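Local coordinates for protein octaprenyl-diphosphate synthase (Bacteroides thetaiotaomicron, PDB 3RMG) that probably acts as a magnesium-dependent prenyltransferase of the FPP/GGPP synthase family, joining isoprenyl diphosphates into longer chains, at residues Met50-Leu61 / Asn309-Tyr317; Leu17-Asp25 / Leu70-Thr81. All coordinates share one frame; numbering follows the deposited sequence.

How the interactions relate
Along the chain the segments alternate: 17-25, 50-61, 70-81 and then 309-317, so the two contacts interlock rather than follow one another. Their centres lie about 16 Å apart. Helices 50-62 and 67-90 are consecutive in sequence and carry one segment each; interaction 1 packs the C-terminal helix 309-323 on the first, and interaction 2 packs the early helix 14-23 on the second. The contacts also touch directly, with P52 CG 3.4 Å from F20 CZ and P52 CD 3.5 Å from E77 OE1. Together they tie segments near the two ends of the chain to two successive helices of the all-alpha isoprenoid synthase fold.

Interaction 1 (Met50-Leu61 / Asn309-Tyr317); sequences MRPILVLLVARL and NICLALRTY
L57 and Y317 each enter the partner helix in knobs-into-holes packing, within the all-alpha isoprenoid synthase fold. The axes of 50-61 and 309-317 run roughly antiparallel, at 148°, and approach to 9.2 Å. I310, A313, L314 and Y317 surround L57; M50, I53, L54 and L57 surround Y317.

Packing is tightest around L57 and I310. L57 CD2 lies 3.6 Å from A313 CB, and I310 CG2 comes within 3.1 Å of the backbone atom L57 O while also packing on L61 CD2. L314 slides past L57 in the opposite direction, its CG and CD2 against L57 CB. Having CG anti to the carbonyl carbon (chi1 -82°) puts CD2 of L314 against L54 and L57, and CD1 against L61. L314 and L54 cross at about a right angle, CD2 of L314 against CD1 of L54, while L314 CD1 meets L61 CD1 tip to tip at 3.8 Å. An alanine here lacks both branches, and L54, L57 and L61 would probably be left bordering a gap, with the end of L61 freer to turn.

Beyond I310 the rim formed by R60 and N309 is looser: R60 is partly exposed and N309 exposed. R60 CB still packs on I310 CG1 at 3.7 Å, and I310 CD1 covers one face of the guanidinium, offset toward its rim. The polar end of R60 turns to another partner, NH1 bonding to P12 O. N309 ND2 stays 4.4 Å from R60 NH2.

At the other end Y317 extends its ring between the helices. I53 CG2 meets CD1 and CE1 obliquely, and M50 SD makes a Met-aromatic contact, 5.4 Å from the Y317 ring centroid and 42° off its normal. Near the ring plane, Y317 OH donates a hydrogen bond to M50 O; the modelled 2.3 Å between these two oxygens is too short for its exact length to be trusted.

Interaction 2 (Leu17-Asp25 / Leu70-Thr81); sequences LEDFKALFD and LHAAVSLELLHT
L23 and V74 meet at about a right angle in the aliphatic part of this contact, L23 CG lying 4.0 Å from V74 CG2. Beside them L23 CD2 presses on L70 CB at 3.5 Å, and the two branches of L70 reach on to D19 CB and F20 CB.

One CH-pi contact adds to this: L23 CD2 stands over a face of the H71 ring, 3.7 Å from the ring centroid and 16° off its normal. H71 ND1 is hydrogen-bonded to H125 on helix 102-128, a bond that would limit rotation of the ring under L23.

Two phenylalanines supply the aromatic part. F20 CD1 touches A73 CB at 3.8 Å, and V74 N lies at the edge of the F20 ring. With CG anti to the backbone N (chi1 -170°), F24 reaches along helix 70-81: CE1 lies 3.5 Å from L78 CD2, and CZ 3.7 Å from E77 CG. F20 CZ sits over one face of the F24 ring, toward its rim.

The axes of 17-23 and 70-81 cross at 51°, so helix 14-23 packs obliquely on the N-terminal part of helix 67-90, which runs at its C-terminal end into the DDxxD sequence characteristic of trans-prenyltransferases.

Interaction 1 (Met50-Leu61 / Asn309-Tyr317)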
loop_
_atom_site.group_PDB
_atom_site.type_symbol
_atom_site.label_atom_id
_atom_site.label_comp_id
_atom_site.label_asym_id
_atom_site.label_seq_id
_atom_site.Cartn_x
_atom_site.Cartn_y
_atom_site.Cartn_z
ATOM N N MET A 50 15.409 -2.716 -16.471
ATOM C CA MET A 50 16.301 -3.766 -16.028
ATOM C C MET A 50 15.550 -4.991 -15.485
ATOM O O MET A 50 15.892 -6.136 -15.804
ATOM C CB MET A 50 17.260 -3.218 -14.977
ATOM C CG MET A 50 18.720 -3.529 -15.267
ATOM S SD MET A 50 19.229 -2.873 -16.876
ATOM C CE MET A 50 18.858 -1.131 -16.659
ATOM N N ARG A 51 14.517 -4.756 -14.681
ATOM C CA ARG A 51 13.784 -5.862 -14.061
ATOM C C ARG A 51 12.785 -6.540 -15.003
ATOM O O ARG A 51 12.716 -7.761 -15.045
ATOM C CB ARG A 51 13.102 -5.420 -12.757
ATOM C CG ARG A 51 14.071 -5.099 -11.635
ATOM C CD ARG A 51 13.401 -4.267 -10.524
ATOM N NE ARG A 51 14.407 -3.705 -9.636
ATOM C CZ ARG A 51 14.864 -2.458 -9.707
ATOM N NH1 ARG A 51 14.376 -1.617 -10.609
ATOM N NH2 ARG A 51 15.793 -2.048 -8.853
ATOM N N PRO A 52 11.989 -5.752 -15.744
ATOM C CA PRO A 52 11.112 -6.353 -16.751
ATOM C C PRO A 52 11.874 -7.201 -17.764
ATOM O O PRO A 52 11.407 -8.278 -18.136
ATOM C CB PRO A 52 10.467 -5.137 -17.415
ATOM C CG PRO A 52 10.380 -4.156 -16.300
ATOM C CD PRO A 52 11.702 -4.320 -15.573
ATOM N N ILE A 53 13.045 -6.748 -18.195
ATOM C CA ILE A 53 13.841 -7.574 -19.106
ATOM C C ILE A 53 14.222 -8.905 -18.442
ATOM O O ILE A 53 14.189 -9.959 -19.074
ATOM C CB ILE A 53 15.086 -6.839 -19.619
ATOM C CG1 ILE A 53 14.693 -5.810 -20.686
ATOM C CG2 ILE A 53 16.069 -7.818 -20.195
ATOM C CD1 ILE A 53 15.755 -4.741 -20.921
ATOM N N LEU A 54 14.566 -8.864 -17.161
ATOM C CA LEU A 54 14.857 -10.093 -16.438
ATOM C C LEU A 54 13.640 -11.041 -16.408
ATOM O O LEU A 54 13.773 -12.242 -16.628
ATOM C CB LEU A 54 15.311 -9.786 -15.012
ATOM C CG LEU A 54 15.835 -10.971 -14.213
ATOM C CD1 LEU A 54 16.957 -11.634 -14.997
ATOM C CD2 LEU A 54 16.315 -10.544 -12.829
ATOM N N VAL A 55 12.461 -10.507 -16.107
ATOM C CA VAL A 55 11.273 -11.341 -16.020
ATOM C C VAL A 55 11.042 -12.060 -17.348
ATOM O O VAL A 55 10.782 -13.261 -17.374
ATOM C CB VAL A 55 10.012 -10.509 -15.684
ATOM C CG1 VAL A 55 8.761 -11.403 -15.751
ATOM C CG2 VAL A 55 10.150 -9.832 -14.307
ATOM N N LEU A 56 11.148 -11.314 -18.447
ATOM C CA LEU A 56 10.912 -11.864 -19.771
ATOM C C LEU A 56 11.961 -12.904 -20.133
ATOM O O LEU A 56 11.609 -14.009 -20.572
ATOM C CB LEU A 56 10.834 -10.754 -20.831
ATOM C CG LEU A 56 9.779 -9.690 -20.498
ATOM C CD1 LEU A 56 9.762 -8.576 -21.504
ATOM C CD2 LEU A 56 8.400 -10.320 -20.381
ATOM N N LEU A 57 13.242 -12.578 -19.950
ATOM C CA LEU A 57 14.283 -13.554 -20.300
ATOM C C LEU A 57 14.133 -14.858 -19.513
ATOM O O LEU A 57 14.200 -15.943 -20.098
ATOM C CB LEU A 57 15.697 -12.982 -20.164
ATOM C CG LEU A 57 16.124 -11.853 -21.114
ATOM C CD1 LEU A 57 17.428 -11.278 -20.697
ATOM C CD2 LEU A 57 16.201 -12.312 -22.563
ATOM N N VAL A 58 13.925 -14.770 -18.197
ATOM C CA VAL A 58 13.806 -15.993 -17.366
ATOM C C VAL A 58 12.644 -16.869 -17.822
ATOM O O VAL A 58 12.764 -18.085 -17.880
ATOM C CB VAL A 58 13.643 -15.663 -15.844
ATOM C CG1 VAL A 58 13.146 -16.896 -15.046
ATOM C CG2 VAL A 58 14.933 -15.187 -15.288
ATOM N N ALA A 59 11.511 -16.253 -18.133
ATOM C CA ALA A 59 10.349 -17.024 -18.581
ATOM C C ALA A 59 10.672 -17.742 -19.884
ATOM O O ALA A 59 10.308 -18.915 -20.079
ATOM C CB ALA A 59 9.114 -16.127 -18.740
ATOM N N ARG A 60 11.386 -17.045 -20.762
ATOM C CA ARG A 60 11.764 -17.613 -22.052
ATOM C C ARG A 60 12.773 -18.758 -21.911
ATOM O O ARG A 60 12.932 -19.565 -22.831
ATOM C CB ARG A 60 12.257 -16.528 -23.017
ATOM C CG ARG A 60 11.115 -15.663 -23.602
ATOM C CD ARG A 60 10.255 -16.411 -24.628
ATOM N NE ARG A 60 11.072 -16.867 -25.749
ATOM C CZ ARG A 60 11.439 -16.087 -26.764
ATOM N NH1 ARG A 60 11.044 -14.816 -26.811
ATOM N NH2 ARG A 60 12.199 -16.576 -27.737
ATOM N N LEU A 61 13.436 -18.864 -20.761
ATOM C CA LEU A 61 14.224 -20.075 -20.509
ATOM C C LEU A 61 13.330 -21.312 -20.542
ATOM O O LEU A 61 13.770 -22.379 -20.939
ATOM C CB LEU A 61 14.952 -20.020 -19.168
ATOM C CG LEU A 61 16.192 -19.144 -19.058
ATOM C CD1 LEU A 61 16.709 -19.175 -17.630
ATOM C CD2 LEU A 61 17.260 -19.622 -20.040
ATOM N N ASN A 309 19.508 -18.740 -27.365
ATOM C CA ASN A 309 19.574 -17.304 -27.534
ATOM C C ASN A 309 19.201 -16.619 -26.222
ATOM O O ASN A 309 19.675 -15.512 -25.921
ATOM C CB ASN A 309 18.675 -16.833 -28.704
ATOM C CG ASN A 309 17.213 -17.253 -28.548
ATOM O OD1 ASN A 309 16.892 -18.180 -27.807
ATOM N ND2 ASN A 309 16.320 -16.561 -29.254
ATOM N N ILE A 310 18.360 -17.291 -25.433
ATOM C CA ILE A 310 17.931 -16.744 -24.150
ATOM C C ILE A 310 19.073 -16.806 -23.122
ATOM O O ILE A 310 19.376 -15.806 -22.469
ATOM C CB ILE A 310 16.653 -17.429 -23.614
ATOM C CG1 ILE A 310 15.494 -17.226 -24.585
ATOM C CG2 ILE A 310 16.264 -16.839 -22.264
ATOM C CD1 ILE A 310 15.322 -15.770 -25.041
ATOM N N CYS A 311 19.723 -17.964 -23.006
ATOM C CA CYS A 311 20.906 -18.086 -22.149
ATOM C C CYS A 311 21.932 -17.019 -22.524
ATOM O O CYS A 311 22.486 -16.351 -21.653
ATOM C CB CYS A 311 21.529 -19.481 -22.249
ATOM S SG CYS A 311 22.588 -19.998 -20.813
ATOM N N LEU A 312 22.173 -16.845 -23.820
ATOM C CA LEU A 312 23.182 -15.893 -24.282
ATOM C C LEU A 312 22.752 -14.473 -23.920
ATOM O O LEU A 312 23.562 -13.641 -23.497
ATOM C CB LEU A 312 23.386 -16.028 -25.801
ATOM C CG LEU A 312 24.093 -14.881 -26.544
ATOM C CD1 LEU A 312 25.418 -14.564 -25.915
ATOM C CD2 LEU A 312 24.287 -15.199 -28.021
ATOM N N ALA A 313 21.461 -14.206 -24.069
ATOM C CA ALA A 313 20.913 -12.907 -23.711
ATOM C C ALA A 313 21.119 -12.594 -22.220
ATOM O O ALA A 313 21.512 -11.485 -21.860
ATOM C CB ALA A 313 19.432 -12.822 -24.104
ATOM N N LEU A 314 20.869 -13.581 -21.364
ATOM C CA LEU A 314 21.102 -13.445 -19.920
ATOM C C LEU A 314 22.579 -13.234 -19.558
ATOM O O LEU A 314 22.903 -12.397 -18.712
ATOM C CB LEU A 314 20.572 -14.677 -19.186
ATOM C CG LEU A 314 19.071 -14.606 -18.936
ATOM C CD1 LEU A 314 18.507 -15.972 -18.647
ATOM C CD2 LEU A 314 18.775 -13.599 -17.797
ATOM N N ARG A 315 23.480 -13.989 -20.182
ATOM C CA ARG A 315 24.883 -13.749 -19.922
ATOM C C ARG A 315 25.260 -12.314 -20.300
ATOM O O ARG A 315 25.969 -11.659 -19.557
ATOM C CB ARG A 315 25.783 -14.772 -20.617
ATOM C CG ARG A 315 25.574 -16.183 -20.102
ATOM C CD ARG A 315 26.719 -17.110 -20.456
ATOM N NE ARG A 315 27.090 -17.051 -21.868
ATOM C CZ ARG A 315 26.431 -17.659 -22.855
ATOM N NH1 ARG A 315 26.876 -17.563 -24.101
ATOM N NH2 ARG A 315 25.330 -18.357 -22.605
ATOM N N THR A 316 24.770 -11.828 -21.439
ATOM C CA THR A 316 25.044 -10.456 -21.873
ATOM C C THR A 316 24.390 -9.437 -20.932
ATOM O O THR A 316 24.979 -8.429 -20.586
ATOM C CB THR A 316 24.545 -10.193 -23.318
ATOM O OG1 THR A 316 24.997 -11.239 -24.183
ATOM C CG2 THR A 316 25.071 -8.865 -23.839
ATOM N N TYR A 317 23.155 -9.689 -20.535
ATOM C CA TYR A 317 22.510 -8.865 -19.520
ATOM C C TYR A 317 23.418 -8.731 -18.287
ATOM O O TYR A 317 23.660 -7.639 -17.788
ATOM C CB TYR A 317 21.210 -9.545 -19.125
ATOM C CG TYR A 317 20.365 -8.852 -18.085
ATOM C CD1 TYR A 317 19.316 -8.013 -18.460
ATOM C CD2 TYR A 317 20.571 -9.083 -16.730
ATOM C CE1 TYR A 317 18.512 -7.401 -17.508
ATOM C CE2 TYR A 317 19.777 -8.473 -15.769
ATOM C CZ TYR A 317 18.750 -7.639 -16.164
ATOM O OH TYR A 317 17.960 -7.044 -15.213
#

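Interaction 2 (Leu17-Asp25 / Leu70-Thr81)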
loop_
_atom_site.group_PDB
_atom_site.type_symbol
_atom_site.label_atom_id
_atom_site.label_comp_id
_atom_site.label_asym_id
_atom_site.label_seq_id
_atom_site.Cartn_x
_atom_site.Cartn_y
_atom_site.Cartn_z
ATOM N N LEU A 17 8.433 -7.321 -24.818
ATOM C CA LEU A 17 8.797 -6.036 -24.250
ATOM C C LEU A 17 7.782 -4.949 -24.593
ATOM O O LEU A 17 7.518 -4.052 -23.788
ATOM C CB LEU A 17 10.167 -5.595 -24.733
ATOM C CG LEU A 17 11.291 -5.841 -23.737
ATOM C CD1 LEU A 17 12.613 -5.427 -24.347
ATOM C CD2 LEU A 17 11.019 -5.098 -22.426
ATOM N N GLU A 18 7.222 -5.017 -25.791
ATOM C CA GLU A 18 6.254 -4.017 -26.193
ATOM C C GLU A 18 4.965 -4.282 -25.450
ATOM O O GLU A 18 4.305 -3.355 -24.984
ATOM C CB GLU A 18 6.027 -4.042 -27.708
ATOM C CG GLU A 18 7.123 -3.321 -28.500
ATOM C CD GLU A 18 7.059 -3.596 -29.996
ATOM O OE1 GLU A 18 8.085 -3.384 -30.679
ATOM O OE2 GLU A 18 5.991 -4.030 -30.487
ATOM N N ASP A 19 4.606 -5.556 -25.340
ATOM C CA ASP A 19 3.395 -5.924 -24.630
ATOM C C ASP A 19 3.505 -5.521 -23.164
ATOM O O ASP A 19 2.526 -5.115 -22.554
ATOM C CB ASP A 19 3.141 -7.421 -24.745
ATOM C CG ASP A 19 2.860 -7.846 -26.169
ATOM O OD1 ASP A 19 2.668 -6.950 -27.009
ATOM O OD2 ASP A 19 2.824 -9.066 -26.446
ATOM N N PHE A 20 4.696 -5.637 -22.592
ATOM C CA PHE A 20 4.847 -5.265 -21.203
ATOM C C PHE A 20 4.712 -3.761 -21.010
ATOM O O PHE A 20 4.194 -3.306 -19.986
ATOM C CB PHE A 20 6.203 -5.663 -20.642
ATOM C CG PHE A 20 6.595 -4.837 -19.468
ATOM C CD1 PHE A 20 6.179 -5.189 -18.186
ATOM C CD2 PHE A 20 7.311 -3.661 -19.642
ATOM C CE1 PHE A 20 6.516 -4.404 -17.085
ATOM C CE2 PHE A 20 7.654 -2.859 -18.553
ATOM C CZ PHE A 20 7.253 -3.229 -17.271
ATOM N N LYS A 21 5.220 -2.997 -21.971
ATOM C CA LYS A 21 5.226 -1.537 -21.870
ATOM C C LYS A 21 3.809 -0.979 -21.968
ATOM O O LYS A 21 3.449 -0.051 -21.246
ATOM C CB LYS A 21 6.112 -0.933 -22.955
ATOM C CG LYS A 21 7.048 0.151 -22.446
ATOM C CD LYS A 21 8.417 0.008 -23.091
ATOM C CE LYS A 21 9.488 0.777 -22.318
ATOM N NZ LYS A 21 9.429 2.252 -22.547
ATOM N N ALA A 22 3.016 -1.564 -22.862
ATOM C CA ALA A 22 1.607 -1.237 -22.990
ATOM C C ALA A 22 0.869 -1.554 -21.699
ATOM O O ALA A 22 0.175 -0.707 -21.146
ATOM C CB ALA A 22 0.982 -2.016 -24.149
ATOM N N LEU A 23 1.020 -2.788 -21.229
ATOM C CA LEU A 23 0.301 -3.270 -20.058
ATOM C C LEU A 23 0.655 -2.487 -18.801
ATOM O O LEU A 23 -0.105 -2.470 -17.835
ATOM C CB LEU A 23 0.602 -4.745 -19.834
ATOM C CG LEU A 23 -0.257 -5.410 -18.764
ATOM C CD1 LEU A 23 -1.749 -5.283 -19.107
ATOM C CD2 LEU A 23 0.157 -6.857 -18.594
ATOM N N PHE A 24 1.813 -1.840 -18.829
ATOM C CA PHE A 24 2.329 -1.104 -17.687
ATOM C C PHE A 24 1.615 0.240 -17.550
ATOM O O PHE A 24 1.654 0.864 -16.492
ATOM C CB PHE A 24 3.837 -0.898 -17.855
ATOM C CG PHE A 24 4.525 -0.360 -16.637
ATOM C CD1 PHE A 24 4.357 -0.968 -15.403
ATOM C CD2 PHE A 24 5.370 0.736 -16.733
ATOM C CE1 PHE A 24 5.007 -0.479 -14.279
ATOM C CE2 PHE A 24 6.023 1.230 -15.615
ATOM C CZ PHE A 24 5.839 0.623 -14.385
ATOM N N ASP A 25 0.950 0.665 -18.624
ATOM C CA ASP A 25 0.280 1.971 -18.677
ATOM C C ASP A 25 -1.233 1.839 -18.815
ATOM O O ASP A 25 -1.791 0.772 -18.576
ATOM C CB ASP A 25 0.830 2.803 -19.836
ATOM C CG ASP A 25 2.262 3.248 -19.608
ATOM O OD1 ASP A 25 2.659 3.413 -18.432
ATOM O OD2 ASP A 25 2.990 3.437 -20.605
ATOM N N LEU A 70 3.550 -11.071 -18.058
ATOM C CA LEU A 70 3.410 -9.621 -18.149
ATOM C C LEU A 70 2.788 -9.000 -16.901
ATOM O O LEU A 70 3.275 -7.970 -16.433
ATOM C CB LEU A 70 2.613 -9.221 -19.393
ATOM C CG LEU A 70 3.148 -9.870 -20.671
ATOM C CD1 LEU A 70 2.161 -9.691 -21.824
ATOM C CD2 LEU A 70 4.513 -9.304 -21.007
ATOM N N HIS A 71 1.723 -9.598 -16.358
ATOM C CA HIS A 71 1.112 -9.025 -15.143
ATOM C C HIS A 71 2.070 -9.109 -13.946
ATOM O O HIS A 71 2.206 -8.155 -13.173
ATOM C CB HIS A 71 -0.248 -9.652 -14.820
ATOM C CG HIS A 71 -1.362 -9.126 -15.671
ATOM N ND1 HIS A 71 -1.758 -7.805 -15.641
ATOM C CD2 HIS A 71 -2.150 -9.737 -16.594
ATOM C CE1 HIS A 71 -2.744 -7.626 -16.506
ATOM N NE2 HIS A 71 -3.004 -8.782 -17.091
ATOM N N ALA A 72 2.758 -10.238 -13.811
ATOM C CA ALA A 72 3.803 -10.354 -12.796
ATOM C C ALA A 72 4.792 -9.196 -12.897
ATOM O O ALA A 72 5.058 -8.501 -11.920
ATOM C CB ALA A 72 4.523 -11.666 -12.924
ATOM N N ALA A 73 5.322 -8.982 -14.093
ATOM C CA ALA A 73 6.331 -7.958 -14.298
ATOM C C ALA A 73 5.796 -6.569 -13.956
ATOM O O ALA A 73 6.458 -5.787 -13.277
ATOM C CB ALA A 73 6.856 -8.009 -15.732
ATOM N N VAL A 74 4.596 -6.263 -14.434
ATOM C CA VAL A 74 3.929 -5.025 -14.059
ATOM C C VAL A 74 3.744 -4.943 -12.536
ATOM O O VAL A 74 4.101 -3.945 -11.889
ATOM C CB VAL A 74 2.574 -4.912 -14.762
ATOM C CG1 VAL A 74 1.811 -3.650 -14.309
ATOM C CG2 VAL A 74 2.794 -4.902 -16.269
ATOM N N SER A 75 3.206 -6.002 -11.956
ATOM C CA SER A 75 2.969 -5.994 -10.523
ATOM C C SER A 75 4.231 -5.627 -9.766
ATOM O O SER A 75 4.219 -4.708 -8.954
ATOM C CB SER A 75 2.476 -7.348 -10.045
ATOM O OG SER A 75 2.328 -7.328 -8.641
ATOM N N LEU A 76 5.320 -6.349 -10.029
ATOM C CA LEU A 76 6.551 -6.148 -9.280
ATOM C C LEU A 76 7.163 -4.791 -9.576
ATOM O O LEU A 76 7.677 -4.133 -8.686
ATOM C CB LEU A 76 7.547 -7.279 -9.541
ATOM C CG LEU A 76 7.212 -8.615 -8.843
ATOM C CD1 LEU A 76 8.106 -9.720 -9.333
ATOM C CD2 LEU A 76 7.298 -8.505 -7.319
ATOM N N GLU A 77 7.066 -4.344 -10.819
ATOM C CA GLU A 77 7.545 -3.013 -11.160
ATOM C C GLU A 77 6.730 -1.909 -10.464
ATOM O O GLU A 77 7.275 -0.893 -10.037
ATOM C CB GLU A 77 7.550 -2.829 -12.678
ATOM C CG GLU A 77 8.416 -1.676 -13.159
ATOM C CD GLU A 77 9.905 -1.966 -13.040
ATOM O OE1 GLU A 77 10.268 -3.089 -12.635
ATOM O OE2 GLU A 77 10.716 -1.067 -13.352
ATOM N N LEU A 78 5.426 -2.106 -10.343
ATOM C CA LEU A 78 4.598 -1.163 -9.600
ATOM C C LEU A 78 4.962 -1.135 -8.111
ATOM O O LEU A 78 5.006 -0.063 -7.486
ATOM C CB LEU A 78 3.113 -1.504 -9.770
ATOM C CG LEU A 78 2.580 -1.312 -11.189
ATOM C CD1 LEU A 78 1.133 -1.757 -11.304
ATOM C CD2 LEU A 78 2.753 0.131 -11.606
ATOM N N LEU A 79 5.203 -2.311 -7.538
ATOM C CA LEU A 79 5.578 -2.401 -6.123
ATOM C C LEU A 79 6.865 -1.617 -5.856
ATOM O O LEU A 79 6.970 -0.869 -4.878
ATOM C CB LEU A 79 5.748 -3.867 -5.704
ATOM C CG LEU A 79 6.305 -4.154 -4.310
ATOM C CD1 LEU A 79 5.458 -3.470 -3.265
ATOM C CD2 LEU A 79 6.330 -5.648 -4.056
ATOM N N HIS A 80 7.844 -1.798 -6.738
ATOM C CA HIS A 80 9.110 -1.094 -6.650
ATOM C C HIS A 80 8.896 0.414 -6.775
ATOM O O HIS A 80 9.376 1.199 -5.956
ATOM C CB HIS A 80 10.026 -1.573 -7.763
ATOM C CG HIS A 80 11.294 -0.789 -7.881
ATOM N ND1 HIS A 80 12.167 -0.623 -6.827
ATOM C CD2 HIS A 80 11.852 -0.152 -8.938
ATOM C CE1 HIS A 80 13.206 0.088 -7.227
ATOM N NE2 HIS A 80 13.040 0.386 -8.504
ATOM N N THR A 81 8.161 0.819 -7.801
ATOM C CA THR A 81 7.888 2.230 -7.995
ATOM C C THR A 81 7.221 2.831 -6.775
ATOM O O THR A 81 7.580 3.929 -6.348
ATOM C CB THR A 81 6.984 2.487 -9.209
ATOM O OG1 THR A 81 7.391 1.648 -10.299
ATOM C CG2 THR A 81 7.077 3.944 -9.623
#